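Local coordinates for Ps01740 (Pseudomonas sp. UW4, PDB 5UIF), which probably works as a hydrolase of the tautomerase superfamily, being a homologue of cis-3-chloroacrylic acid dehalogenase, at residues Tyr3-Val8 with Ala61-Gln66; Thr7-Leu12 with Glu45-Ser50; Arg30-Pro35 with His77-Ala82; Ile67-Pro72 with Val102-Ala107. One frame throughout, in Å; residues are numbered along the deposited sequence.

In the fold
Contact 1 is the buried centre of the subunit, where antiparallel strands 2-8 and 61-68 run side by side. Contact 2 continues from strand 2-8, with Thr7 and Val8 in common, to parallel strand 40-46; contact 4 pairs strand 61-68 with strand 98-105. These last two lie toward opposite ends of the sheet, their centres about 29 Å apart, and both are only partly buried. Contact 3, a surface contact between helices 14-32 and 73-91, differs in chemistry: side chains alone meet, a carboxylate on a methyl among them, whereas the three strand contacts are joined by backbone hydrogen bonds. Arg71 of contact 4 reaches Glu31 of contact 3, and Tyr3 of contact 1 touches Ile79.

Contact 1 (Tyr3-Val8 with Ala61-Gln66); sequences YECQTV and AIIRGQ
With CG anti to its carbonyl carbon (chi1 -71°), Tyr3 starts its ring beside Gly65 of the next strand, and CD2 lies 3.6 Å from CA of Gly65; glycine has no side chain there to stand in the ring's way. On the other face of the sheet Arg64 bends at chi3 (-66°), which turns NE back toward strand 3-8, and its guanidinium ends beside the extended Gln6. Arg64 NH2 and Gln6 NE2 are 4.0 Å apart, with the amide and guanidinium planes 40° from parallel, a contact without a bond. Arg64 NH1 instead makes a salt bridge with Glu4 of the second subunit, while Glu4 of this chain pairs with Lys44. Between the two faces the backbones are joined by antiparallel hydrogen bonds: Glu4 N gives to Arg64 O at 2.8 Å and Ile62 N to Gln6 O at 3.0 Å, each answered by the reverse bond of its pair. Cys5 SG packs on CG1 of Ile63 at 3.8 Å, on the same face as Tyr3, and Thr7 CG2 meets Ala61 CB at 4.0 Å. Helix 73-91 lies over Tyr3, Thr7 and Ala61 through Ile79, Ile83 and Tyr87, and helix 14-32 supplies His28 for the Tyr3 hydroxyl. Strand 40-46 continues the sheet beyond strand 2-8, and strand 98-105 does so beyond strand 61-68.

Contact 2 (Thr7-Leu12 with Glu45-Ser50); sequences TVKGTL and ELEPGS
Glu45 OE2 is held by two donors, one being Gly10 N, which gives it a long, weak bond of 3.4 Å, and the other a water 2.9 Å away. That water also takes the N-H of Leu12 at 3.1 Å and bonds to Thr7 OG1, tying the turn after strand 2-8 to the carboxylate. Glu45's other oxygen, OE1, lies 3.3 Å from CG of Lys9, whose extended chain crosses the glutamate at about a right angle. Lys9 CG stands anti to its backbone N (chi1 -180°), which sets it beside OE1; the ammonium farther out makes no salt bridge with Glu45. Beneath the side chains run the parallel backbone bonds: Leu46 N to Thr7 O at 2.7 Å and Lys9 N to Leu46 O at 2.8 Å. Both strands then leave the sheet through type II turns, Val8-Thr11 and Glu47-Ser50, with Gly10 and Gly49 at their positive-phi positions. In the first, Val8 O accepts from both N and OG1 of Thr11. Parallel pairing of strands 2-8 and 40-46, connected through helix 14-32, is that of a beta-alpha-beta unit, the building block of the tautomerase superfamily.

Contact 3 (Arg30-Pro35 with His77-Ala82); sequences RETGAP and HAILRA
Glu31 leans from helix 14-32 toward helix 73-91 and touches it along its whole length. CB starts the contact on Ile79 CG1, at 3.8 Å, and CG stays on that same atom at 4.0 Å, the two side chains sliding past each other in opposite directions. A bend at chi2 (-65°) then swings CD over to Ala78, whose methyl CB is met by the carboxylate, with OE1 nearest at 3.5 Å. OE2, still near that methyl, is also paired within its own helix: Arg30 NE makes a salt bridge with it at 2.9 Å, approaching from the anti side and 34° out of the carboxylate plane. Arg30 NH2 adds a weak bond to the same oxygen. The arginine's end lies beside the neighbouring helix, where Ala82 CB comes to the guanidinium edge, 4.3 Å from NH2. Deeper in, Thr32 CG2 meets Ile79 CD1 at 3.9 Å, the side chains crossing at about a right angle, while the Thr32 hydroxyl is bonded to the carbonyl of His28. Beyond Thr32 the chain leaves helical geometry at Gly33, whose phi is positive. Ile79, a buried residue, also rests on Val102 of strand 98-105, and Glu31 O takes a hydrogen bond from Arg71 in the loop before helix 73-91.

Contact 4 (Ile67-Pro72 with Val102-Ala107); sequences IRAGRP and VVDIPA
Ile67 lies against Val102 and Asp104 with its CG1 in the crowded position between backbone N and carbonyl carbon (chi1 72°). There CG1 faces two oxygens of the neighbouring strand, Val103 O and Asp104 OD1, the latter at 3.7 Å. CD1 extends on to Val102 CG1, also at 3.7 Å, and CG2 meets that same methyl, so one valine methyl is touched by both branches of the isoleucine. Asp104 puts its CG anti to its carbonyl carbon (chi1 -80°), over Ala69: its CB packs on Ala69 CB at 3.7 Å, and CG lies close to Ala69 CA. The carboxylate's principal partner is outside, a salt bridge from OD2 to Arg76 of helix 73-91, whose guanidinium also bonds Val102 O. Ile105 turns its side chain the other way, but its CB still passes 3.5 Å from Ile67 O. Through the backbone, Ile67 N gives to Val103 O at 3.1 Å and Ile105 N to Ile67 O at 2.7 Å, both approaching nearly along the C=O axis. Ala69 N, by contrast, stands 51° above the carbonyl plane of Ile105 O, where the regular parallel pairing is ending. Farther out, Arg68 CG brushes Ala107 CB at 4.2 Å. The chemistry thus changes from apolar at Val102 to charged at Asp104: Arg76 would be expected to steady the carboxylate, and it joins the helix to strand 98-105 just where two parallel strands of a beta-alpha-beta unit part.

Contact 1 (Tyr3-Val8 with Ala61-Gln66)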
loop_
_atom_site.group_PDB
_atom_site.type_symbol
_atom_site.label_atom_id
_atom_site.label_comp_id
_atom_site.label_asym_id
_atom_site.label_seq_id
_atom_site.Cartn_x
_atom_site.Cartn_y
_atom_site.Cartn_z
ATOM N N TYR A 3 -4.896 8.859 2.935
ATOM C CA TYR A 3 -5.701 7.802 3.537
ATOM C C TYR A 3 -6.265 6.880 2.462
ATOM O O TYR A 3 -6.840 7.342 1.477
ATOM C CB TYR A 3 -6.837 8.395 4.374
ATOM C CG TYR A 3 -6.382 9.045 5.661
ATOM C CD1 TYR A 3 -5.967 10.370 5.683
ATOM C CD2 TYR A 3 -6.374 8.335 6.854
ATOM C CE1 TYR A 3 -5.553 10.969 6.860
ATOM C CE2 TYR A 3 -5.961 8.924 8.033
ATOM C CZ TYR A 3 -5.552 10.240 8.032
ATOM O OH TYR A 3 -5.141 10.830 9.206
ATOM N N GLU A 4 -6.096 5.575 2.655
ATOM C CA GLU A 4 -6.558 4.593 1.681
ATOM C C GLU A 4 -7.545 3.612 2.303
ATOM O O GLU A 4 -7.286 3.049 3.366
ATOM C CB GLU A 4 -5.370 3.834 1.086
ATOM C CG GLU A 4 -4.349 4.727 0.399
ATOM C CD GLU A 4 -3.127 3.964 -0.072
ATOM O OE1 GLU A 4 -3.206 3.306 -1.131
ATOM O OE2 GLU A 4 -2.085 4.023 0.614
ATOM N N CYS A 5 -8.676 3.410 1.633
ATOM C CA CYS A 5 -9.709 2.505 2.126
ATOM C C CYS A 5 -9.849 1.278 1.230
ATOM O O CYS A 5 -10.136 1.397 0.039
ATOM C CB CYS A 5 -11.050 3.233 2.231
ATOM S SG CYS A 5 -12.366 2.270 3.013
ATOM N N GLN A 6 -9.646 0.100 1.812
ATOM C CA GLN A 6 -9.754 -1.151 1.070
ATOM C C GLN A 6 -10.899 -2.013 1.586
ATOM O O GLN A 6 -10.855 -2.508 2.711
ATOM C CB GLN A 6 -8.443 -1.935 1.145
ATOM C CG GLN A 6 -7.346 -1.410 0.237
ATOM C CD GLN A 6 -6.091 -2.257 0.295
ATOM O OE1 GLN A 6 -5.900 -3.042 1.224
ATOM N NE2 GLN A 6 -5.228 -2.104 -0.702
ATOM N N THR A 7 -11.925 -2.185 0.759
ATOM C CA THR A 7 -13.063 -3.026 1.113
ATOM C C THR A 7 -13.384 -4.003 -0.010
ATOM O O THR A 7 -12.853 -3.889 -1.114
ATOM C CB THR A 7 -14.323 -2.190 1.418
ATOM O OG1 THR A 7 -14.734 -1.490 0.236
ATOM C CG2 THR A 7 -14.052 -1.188 2.530
ATOM N N VAL A 8 -14.253 -4.966 0.279
ATOM C CA VAL A 8 -14.720 -5.903 -0.734
ATOM C C VAL A 8 -15.687 -5.191 -1.676
ATOM O O VAL A 8 -16.501 -4.379 -1.235
ATOM C CB VAL A 8 -15.401 -7.136 -0.094
ATOM C CG1 VAL A 8 -16.009 -8.041 -1.158
ATOM C CG2 VAL A 8 -14.404 -7.907 0.755
ATOM N N ALA A 61 -12.411 -4.626 6.478
ATOM C CA ALA A 61 -12.230 -3.283 5.946
ATOM C C ALA A 61 -10.938 -2.680 6.476
ATOM O O ALA A 61 -10.751 -2.555 7.687
ATOM C CB ALA A 61 -13.415 -2.405 6.299
ATOM N N ILE A 62 -10.045 -2.309 5.566
ATOM C CA ILE A 62 -8.741 -1.788 5.954
ATOM C C ILE A 62 -8.575 -0.329 5.544
ATOM O O ILE A 62 -8.595 0.003 4.358
ATOM C CB ILE A 62 -7.592 -2.617 5.342
ATOM C CG1 ILE A 62 -7.567 -4.028 5.936
ATOM C CG2 ILE A 62 -6.257 -1.932 5.581
ATOM C CD1 ILE A 62 -8.446 -5.031 5.213
ATOM N N ILE A 63 -8.417 0.538 6.537
ATOM C CA ILE A 63 -8.165 1.951 6.289
ATOM C C ILE A 63 -6.789 2.337 6.814
ATOM O O ILE A 63 -6.555 2.340 8.021
ATOM C CB ILE A 63 -9.232 2.847 6.946
ATOM C CG1 ILE A 63 -10.625 2.495 6.419
ATOM C CG2 ILE A 63 -8.917 4.315 6.699
ATOM C CD1 ILE A 63 -11.739 3.290 7.063
ATOM N N ARG A 64 -5.878 2.655 5.902
ATOM C CA ARG A 64 -4.519 3.022 6.281
ATOM C C ARG A 64 -4.231 4.485 5.966
ATOM O O ARG A 64 -4.589 4.983 4.898
ATOM C CB ARG A 64 -3.506 2.118 5.577
ATOM C CG ARG A 64 -3.561 0.669 6.029
ATOM C CD ARG A 64 -2.517 -0.173 5.320
ATOM N NE ARG A 64 -2.781 -0.283 3.889
ATOM C CZ ARG A 64 -2.000 -0.935 3.035
ATOM N NH1 ARG A 64 -0.903 -1.540 3.467
ATOM N NH2 ARG A 64 -2.317 -0.985 1.748
ATOM N N GLY A 65 -3.583 5.167 6.904
ATOM C CA GLY A 65 -3.271 6.574 6.743
ATOM C C GLY A 65 -1.812 6.891 7.001
ATOM O O GLY A 65 -1.257 6.513 8.032
ATOM N N GLN A 66 -1.188 7.585 6.056
ATOM C CA GLN A 66 0.200 8.007 6.205
ATOM C C GLN A 66 0.269 9.505 6.486
ATOM O O GLN A 66 0.019 10.321 5.600
ATOM C CB GLN A 66 1.006 7.659 4.952
ATOM C CG GLN A 66 1.215 6.167 4.743
ATOM C CD GLN A 66 2.041 5.857 3.510
ATOM O OE1 GLN A 66 1.717 6.292 2.405
ATOM N NE2 GLN A 66 3.119 5.103 3.695
#

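Contact 2 (Thr7-Leu12 with Glu45-Ser50)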
loop_
_atom_site.group_PDB
_atom_site.type_symbol
_atom_site.label_atom_id
_atom_site.label_comp_id
_atom_site.label_asym_id
_atom_site.label_seq_id
_atom_site.Cartn_x
_atom_site.Cartn_y
_atom_site.Cartn_z
ATOM N N THR A 7 -11.925 -2.185 0.759
ATOM C CA THR A 7 -13.063 -3.026 1.113
ATOM C C THR A 7 -13.384 -4.003 -0.010
ATOM O O THR A 7 -12.853 -3.889 -1.114
ATOM C CB THR A 7 -14.323 -2.190 1.418
ATOM O OG1 THR A 7 -14.734 -1.490 0.236
ATOM C CG2 THR A 7 -14.052 -1.188 2.530
ATOM N N VAL A 8 -14.253 -4.966 0.279
ATOM C CA VAL A 8 -14.720 -5.903 -0.734
ATOM C C VAL A 8 -15.687 -5.191 -1.676
ATOM O O VAL A 8 -16.501 -4.379 -1.235
ATOM C CB VAL A 8 -15.401 -7.136 -0.094
ATOM C CG1 VAL A 8 -16.009 -8.041 -1.158
ATOM C CG2 VAL A 8 -14.404 -7.907 0.755
ATOM N N LYS A 9 -15.575 -5.487 -2.968
ATOM C CA LYS A 9 -16.408 -4.877 -4.004
ATOM C C LYS A 9 -17.898 -4.904 -3.669
ATOM O O LYS A 9 -18.480 -5.968 -3.459
ATOM C CB LYS A 9 -16.166 -5.584 -5.341
ATOM C CG LYS A 9 -16.978 -5.037 -6.502
ATOM C CD LYS A 9 -16.641 -5.774 -7.789
ATOM C CE LYS A 9 -17.367 -5.177 -8.982
ATOM N NZ LYS A 9 -16.978 -5.846 -10.253
ATOM N N GLY A 10 -18.507 -3.723 -3.613
ATOM C CA GLY A 10 -19.927 -3.607 -3.341
ATOM C C GLY A 10 -20.236 -3.131 -1.934
ATOM O O GLY A 10 -21.399 -2.943 -1.575
ATOM N N THR A 11 -19.193 -2.932 -1.135
ATOM C CA THR A 11 -19.363 -2.496 0.247
ATOM C C THR A 11 -19.816 -1.041 0.331
ATOM O O THR A 11 -20.815 -0.729 0.977
ATOM C CB THR A 11 -18.062 -2.654 1.055
ATOM O OG1 THR A 11 -17.674 -4.033 1.078
ATOM C CG2 THR A 11 -18.259 -2.164 2.481
ATOM N N LEU A 12 -19.075 -0.155 -0.327
ATOM C CA LEU A 12 -19.353 1.275 -0.260
ATOM C C LEU A 12 -20.053 1.796 -1.510
ATOM O O LEU A 12 -19.758 1.365 -2.625
ATOM C CB LEU A 12 -18.052 2.050 -0.035
ATOM C CG LEU A 12 -17.315 1.752 1.271
ATOM C CD1 LEU A 12 -16.005 2.520 1.343
ATOM C CD2 LEU A 12 -18.203 2.091 2.452
ATOM N N GLU A 45 -11.358 -1.261 -4.179
ATOM C CA GLU A 45 -12.205 -2.419 -3.925
ATOM C C GLU A 45 -11.485 -3.729 -4.223
ATOM O O GLU A 45 -10.686 -3.816 -5.155
ATOM C CB GLU A 45 -13.493 -2.337 -4.748
ATOM C CG GLU A 45 -14.480 -1.297 -4.251
ATOM C CD GLU A 45 -15.820 -1.384 -4.953
ATOM O OE1 GLU A 45 -15.881 -1.980 -6.049
ATOM O OE2 GLU A 45 -16.815 -0.861 -4.407
ATOM N N LEU A 46 -11.778 -4.744 -3.418
ATOM C CA LEU A 46 -11.212 -6.072 -3.611
ATOM C C LEU A 46 -12.234 -6.993 -4.264
ATOM O O LEU A 46 -13.427 -6.915 -3.969
ATOM C CB LEU A 46 -10.750 -6.660 -2.276
ATOM C CG LEU A 46 -9.684 -5.871 -1.514
ATOM C CD1 LEU A 46 -9.527 -6.410 -0.102
ATOM C CD2 LEU A 46 -8.360 -5.916 -2.254
ATOM N N GLU A 47 -11.763 -7.860 -5.154
ATOM C CA GLU A 47 -12.632 -8.843 -5.788
ATOM C C GLU A 47 -13.148 -9.834 -4.752
ATOM O O GLU A 47 -12.418 -10.211 -3.837
ATOM C CB GLU A 47 -11.891 -9.579 -6.905
ATOM C CG GLU A 47 -11.498 -8.695 -8.076
ATOM C CD GLU A 47 -12.701 -8.164 -8.832
ATOM O OE1 GLU A 47 -13.711 -8.893 -8.930
ATOM O OE2 GLU A 47 -12.637 -7.019 -9.324
ATOM N N PRO A 48 -14.419 -10.243 -4.883
ATOM C CA PRO A 48 -15.008 -11.240 -3.984
ATOM C C PRO A 48 -14.210 -12.539 -3.976
ATOM O O PRO A 48 -13.997 -13.134 -5.031
ATOM C CB PRO A 48 -16.406 -11.458 -4.568
ATOM C CG PRO A 48 -16.713 -10.187 -5.280
ATOM C CD PRO A 48 -15.405 -9.720 -5.847
ATOM N N GLY A 49 -13.768 -12.963 -2.797
ATOM C CA GLY A 49 -12.971 -14.168 -2.669
ATOM C C GLY A 49 -11.483 -13.880 -2.661
ATOM O O GLY A 49 -10.663 -14.795 -2.743
ATOM N N SER A 50 -11.132 -12.601 -2.567
ATOM C CA SER A 50 -9.733 -12.192 -2.514
ATOM C C SER A 50 -9.408 -11.546 -1.172
ATOM O O SER A 50 -8.300 -11.054 -0.959
ATOM C CB SER A 50 -9.406 -11.229 -3.657
ATOM O OG SER A 50 -9.696 -11.817 -4.915
HETATM O O HOH W 1 -16.276 -0.612 -1.563
#

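Contact 3 (Arg30-Pro35 with His77-Ala82)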
loop_
_atom_site.group_PDB
_atom_site.type_symbol
_atom_site.label_atom_id
_atom_site.label_comp_id
_atom_site.label_asym_id
_atom_site.label_seq_id
_atom_site.Cartn_x
_atom_site.Cartn_y
_atom_site.Cartn_z
ATOM N N ARG A 30 -8.376 18.601 11.988
ATOM C CA ARG A 30 -8.621 19.059 13.350
ATOM C C ARG A 30 -7.518 18.624 14.309
ATOM O O ARG A 30 -6.974 19.437 15.056
ATOM C CB ARG A 30 -9.970 18.539 13.845
ATOM C CG ARG A 30 -10.231 18.797 15.317
ATOM C CD ARG A 30 -11.421 17.992 15.804
ATOM N NE ARG A 30 -11.128 16.563 15.843
ATOM C CZ ARG A 30 -11.982 15.615 15.471
ATOM N NH1 ARG A 30 -13.188 15.941 15.028
ATOM N NH2 ARG A 30 -11.630 14.339 15.542
ATOM N N GLU A 31 -7.190 17.336 14.278
ATOM C CA GLU A 31 -6.241 16.760 15.224
ATOM C C GLU A 31 -4.796 17.155 14.931
ATOM O O GLU A 31 -3.977 17.251 15.843
ATOM C CB GLU A 31 -6.368 15.234 15.235
ATOM C CG GLU A 31 -7.723 14.726 15.707
ATOM C CD GLU A 31 -8.001 15.066 17.160
ATOM O OE1 GLU A 31 -7.033 15.206 17.938
ATOM O OE2 GLU A 31 -9.189 15.194 17.524
ATOM N N THR A 32 -4.487 17.383 13.658
ATOM C CA THR A 32 -3.122 17.709 13.260
ATOM C C THR A 32 -2.939 19.202 13.015
ATOM O O THR A 32 -1.834 19.730 13.148
ATOM C CB THR A 32 -2.712 16.944 11.988
ATOM O OG1 THR A 32 -3.472 17.422 10.872
ATOM C CG2 THR A 32 -2.952 15.452 12.163
ATOM N N GLY A 33 -4.024 19.881 12.658
ATOM C CA GLY A 33 -3.965 21.300 12.358
ATOM C C GLY A 33 -3.386 21.560 10.981
ATOM O O GLY A 33 -2.753 22.588 10.745
ATOM N N ALA A 34 -3.607 20.619 10.070
ATOM C CA ALA A 34 -3.104 20.729 8.705
ATOM C C ALA A 34 -4.232 21.089 7.743
ATOM O O ALA A 34 -5.366 20.648 7.924
ATOM C CB ALA A 34 -2.432 19.431 8.282
ATOM N N PRO A 35 -3.924 21.898 6.715
ATOM C CA PRO A 35 -4.924 22.329 5.729
ATOM C C PRO A 35 -5.533 21.161 4.955
ATOM O O PRO A 35 -4.875 20.143 4.747
ATOM C CB PRO A 35 -4.129 23.248 4.796
ATOM C CG PRO A 35 -2.702 22.870 5.002
ATOM C CD PRO A 35 -2.597 22.475 6.437
ATOM N N HIS A 77 -4.022 8.455 18.268
ATOM C CA HIS A 77 -5.105 7.652 18.828
ATOM C C HIS A 77 -6.466 8.289 18.571
ATOM O O HIS A 77 -7.442 7.593 18.287
ATOM C CB HIS A 77 -4.898 7.454 20.331
ATOM C CG HIS A 77 -6.037 6.764 21.013
ATOM N ND1 HIS A 77 -6.207 5.397 20.982
ATOM C CD2 HIS A 77 -7.069 7.254 21.741
ATOM C CE1 HIS A 77 -7.292 5.074 21.663
ATOM N NE2 HIS A 77 -7.834 6.182 22.134
ATOM N N ALA A 78 -6.520 9.613 18.672
ATOM C CA ALA A 78 -7.750 10.354 18.423
ATOM C C ALA A 78 -8.191 10.191 16.973
ATOM O O ALA A 78 -9.384 10.100 16.684
ATOM C CB ALA A 78 -7.562 11.825 18.760
ATOM N N ILE A 79 -7.221 10.151 16.067
ATOM C CA ILE A 79 -7.503 9.940 14.653
ATOM C C ILE A 79 -7.980 8.510 14.415
ATOM O O ILE A 79 -8.956 8.285 13.700
ATOM C CB ILE A 79 -6.266 10.223 13.779
ATOM C CG1 ILE A 79 -5.802 11.667 13.969
ATOM C CG2 ILE A 79 -6.574 9.955 12.315
ATOM C CD1 ILE A 79 -4.556 12.017 13.186
ATOM N N LEU A 80 -7.285 7.552 15.026
ATOM C CA LEU A 80 -7.644 6.139 14.918
ATOM C C LEU A 80 -9.074 5.877 15.374
ATOM O O LEU A 80 -9.853 5.235 14.667
ATOM C CB LEU A 80 -6.680 5.280 15.741
ATOM C CG LEU A 80 -5.294 5.001 15.160
ATOM C CD1 LEU A 80 -4.399 4.369 16.211
ATOM C CD2 LEU A 80 -5.408 4.094 13.949
ATOM N N ARG A 81 -9.406 6.381 16.558
ATOM C CA ARG A 81 -10.717 6.167 17.162
ATOM C C ARG A 81 -11.853 6.751 16.333
ATOM O O ARG A 81 -12.857 6.083 16.078
ATOM C CB ARG A 81 -10.752 6.769 18.568
ATOM C CG ARG A 81 -10.812 5.737 19.676
ATOM C CD ARG A 81 -12.139 5.000 19.649
ATOM N NE ARG A 81 -12.086 3.763 20.419
ATOM C CZ ARG A 81 -12.054 2.550 19.880
ATOM N NH1 ARG A 81 -12.080 2.409 18.562
ATOM N NH2 ARG A 81 -12.001 1.477 20.658
ATOM N N ALA A 82 -11.685 8.002 15.919
ATOM C CA ALA A 82 -12.722 8.724 15.193
ATOM C C ALA A 82 -13.045 8.067 13.854
ATOM O O ALA A 82 -14.212 7.897 13.506
ATOM C CB ALA A 82 -12.304 10.172 14.984
#

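Contact 4 (Ile67-Pro72 with Val102-Ala107)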
loop_
_atom_site.group_PDB
_atom_site.type_symbol
_atom_site.label_atom_id
_atom_site.label_comp_id
_atom_site.label_asym_id
_atom_site.label_seq_id
_atom_site.Cartn_x
_atom_site.Cartn_y
_atom_site.Cartn_z
ATOM N N ILE A 67 0.606 9.857 7.722
ATOM C CA ILE A 67 0.628 11.256 8.136
ATOM C C ILE A 67 2.035 11.746 8.450
ATOM O O ILE A 67 2.988 10.967 8.496
ATOM C CB ILE A 67 -0.254 11.491 9.377
ATOM C CG1 ILE A 67 0.404 10.888 10.621
ATOM C CG2 ILE A 67 -1.646 10.919 9.159
ATOM C CD1 ILE A 67 -0.293 11.243 11.914
ATOM N N ARG A 68 2.149 13.051 8.671
ATOM C CA ARG A 68 3.419 13.667 9.023
ATOM C C ARG A 68 3.848 13.257 10.427
ATOM O O ARG A 68 3.042 13.260 11.357
ATOM C CB ARG A 68 3.317 15.192 8.934
ATOM C CG ARG A 68 4.616 15.891 8.550
ATOM C CD ARG A 68 4.604 17.358 8.955
ATOM N NE ARG A 68 5.324 17.577 10.205
ATOM C CZ ARG A 68 5.470 18.765 10.781
ATOM N NH1 ARG A 68 4.938 19.841 10.219
ATOM N NH2 ARG A 68 6.142 18.876 11.919
ATOM N N ALA A 69 5.122 12.908 10.575
ATOM C CA ALA A 69 5.665 12.549 11.878
ATOM C C ALA A 69 5.910 13.801 12.711
ATOM O O ALA A 69 6.070 14.893 12.167
ATOM C CB ALA A 69 6.949 11.750 11.723
ATOM N N GLY A 70 5.935 13.640 14.029
ATOM C CA GLY A 70 6.195 14.754 14.923
ATOM C C GLY A 70 5.017 15.115 15.808
ATOM O O GLY A 70 5.098 16.042 16.616
ATOM N N ARG A 71 3.919 14.383 15.658
ATOM C CA ARG A 71 2.728 14.621 16.467
ATOM C C ARG A 71 2.587 13.556 17.553
ATOM O O ARG A 71 2.845 12.377 17.305
ATOM C CB ARG A 71 1.478 14.654 15.583
ATOM C CG ARG A 71 1.461 15.805 14.587
ATOM C CD ARG A 71 1.386 17.152 15.294
ATOM N NE ARG A 71 0.098 17.353 15.953
ATOM C CZ ARG A 71 -0.197 18.402 16.714
ATOM N NH1 ARG A 71 0.706 19.352 16.918
ATOM N NH2 ARG A 71 -1.396 18.502 17.271
ATOM N N PRO A 72 2.179 13.972 18.763
ATOM C CA PRO A 72 2.057 13.098 19.938
ATOM C C PRO A 72 1.150 11.889 19.711
ATOM O O PRO A 72 0.345 11.882 18.780
ATOM C CB PRO A 72 1.460 14.025 21.001
ATOM C CG PRO A 72 1.872 15.390 20.583
ATOM C CD PRO A 72 1.840 15.369 19.085
ATOM N N VAL A 102 -2.640 4.306 11.379
ATOM C CA VAL A 102 -2.098 5.628 11.086
ATOM C C VAL A 102 -0.601 5.660 11.378
ATOM O O VAL A 102 -0.186 5.750 12.534
ATOM C CB VAL A 102 -2.806 6.728 11.903
ATOM C CG1 VAL A 102 -2.209 8.091 11.591
ATOM C CG2 VAL A 102 -4.300 6.722 11.618
ATOM N N VAL A 103 0.208 5.585 10.326
ATOM C CA VAL A 103 1.657 5.520 10.484
ATOM C C VAL A 103 2.329 6.875 10.267
ATOM O O VAL A 103 1.830 7.721 9.524
ATOM C CB VAL A 103 2.281 4.493 9.519
ATOM C CG1 VAL A 103 1.792 3.091 9.853
ATOM C CG2 VAL A 103 1.952 4.849 8.079
ATOM N N ASP A 104 3.466 7.070 10.928
ATOM C CA ASP A 104 4.232 8.303 10.796
ATOM C C ASP A 104 5.155 8.262 9.587
ATOM O O ASP A 104 5.866 7.283 9.367
ATOM C CB ASP A 104 5.053 8.569 12.061
ATOM C CG ASP A 104 4.227 9.175 13.175
ATOM O OD1 ASP A 104 3.162 9.756 12.879
ATOM O OD2 ASP A 104 4.646 9.077 14.348
ATOM N N ILE A 105 5.131 9.334 8.804
ATOM C CA ILE A 105 6.054 9.494 7.691
ATOM C C ILE A 105 6.896 10.743 7.910
ATOM O O ILE A 105 6.351 11.835 8.078
ATOM C CB ILE A 105 5.318 9.605 6.341
ATOM C CG1 ILE A 105 4.432 8.379 6.111
ATOM C CG2 ILE A 105 6.314 9.771 5.203
ATOM C CD1 ILE A 105 5.199 7.078 6.028
ATOM N N PRO A 106 8.229 10.583 7.933
ATOM C CA PRO A 106 9.135 11.728 8.064
ATOM C C PRO A 106 8.878 12.767 6.977
ATOM O O PRO A 106 8.651 12.402 5.822
ATOM C CB PRO A 106 10.521 11.096 7.916
ATOM C CG PRO A 106 10.331 9.690 8.380
ATOM C CD PRO A 106 8.957 9.303 7.914
ATOM N N ALA A 107 8.903 14.042 7.355
ATOM C CA ALA A 107 8.532 15.129 6.453
ATOM C C ALA A 107 9.410 15.189 5.207
ATOM O O ALA A 107 8.979 15.669 4.159
ATOM C CB ALA A 107 8.581 16.458 7.194
#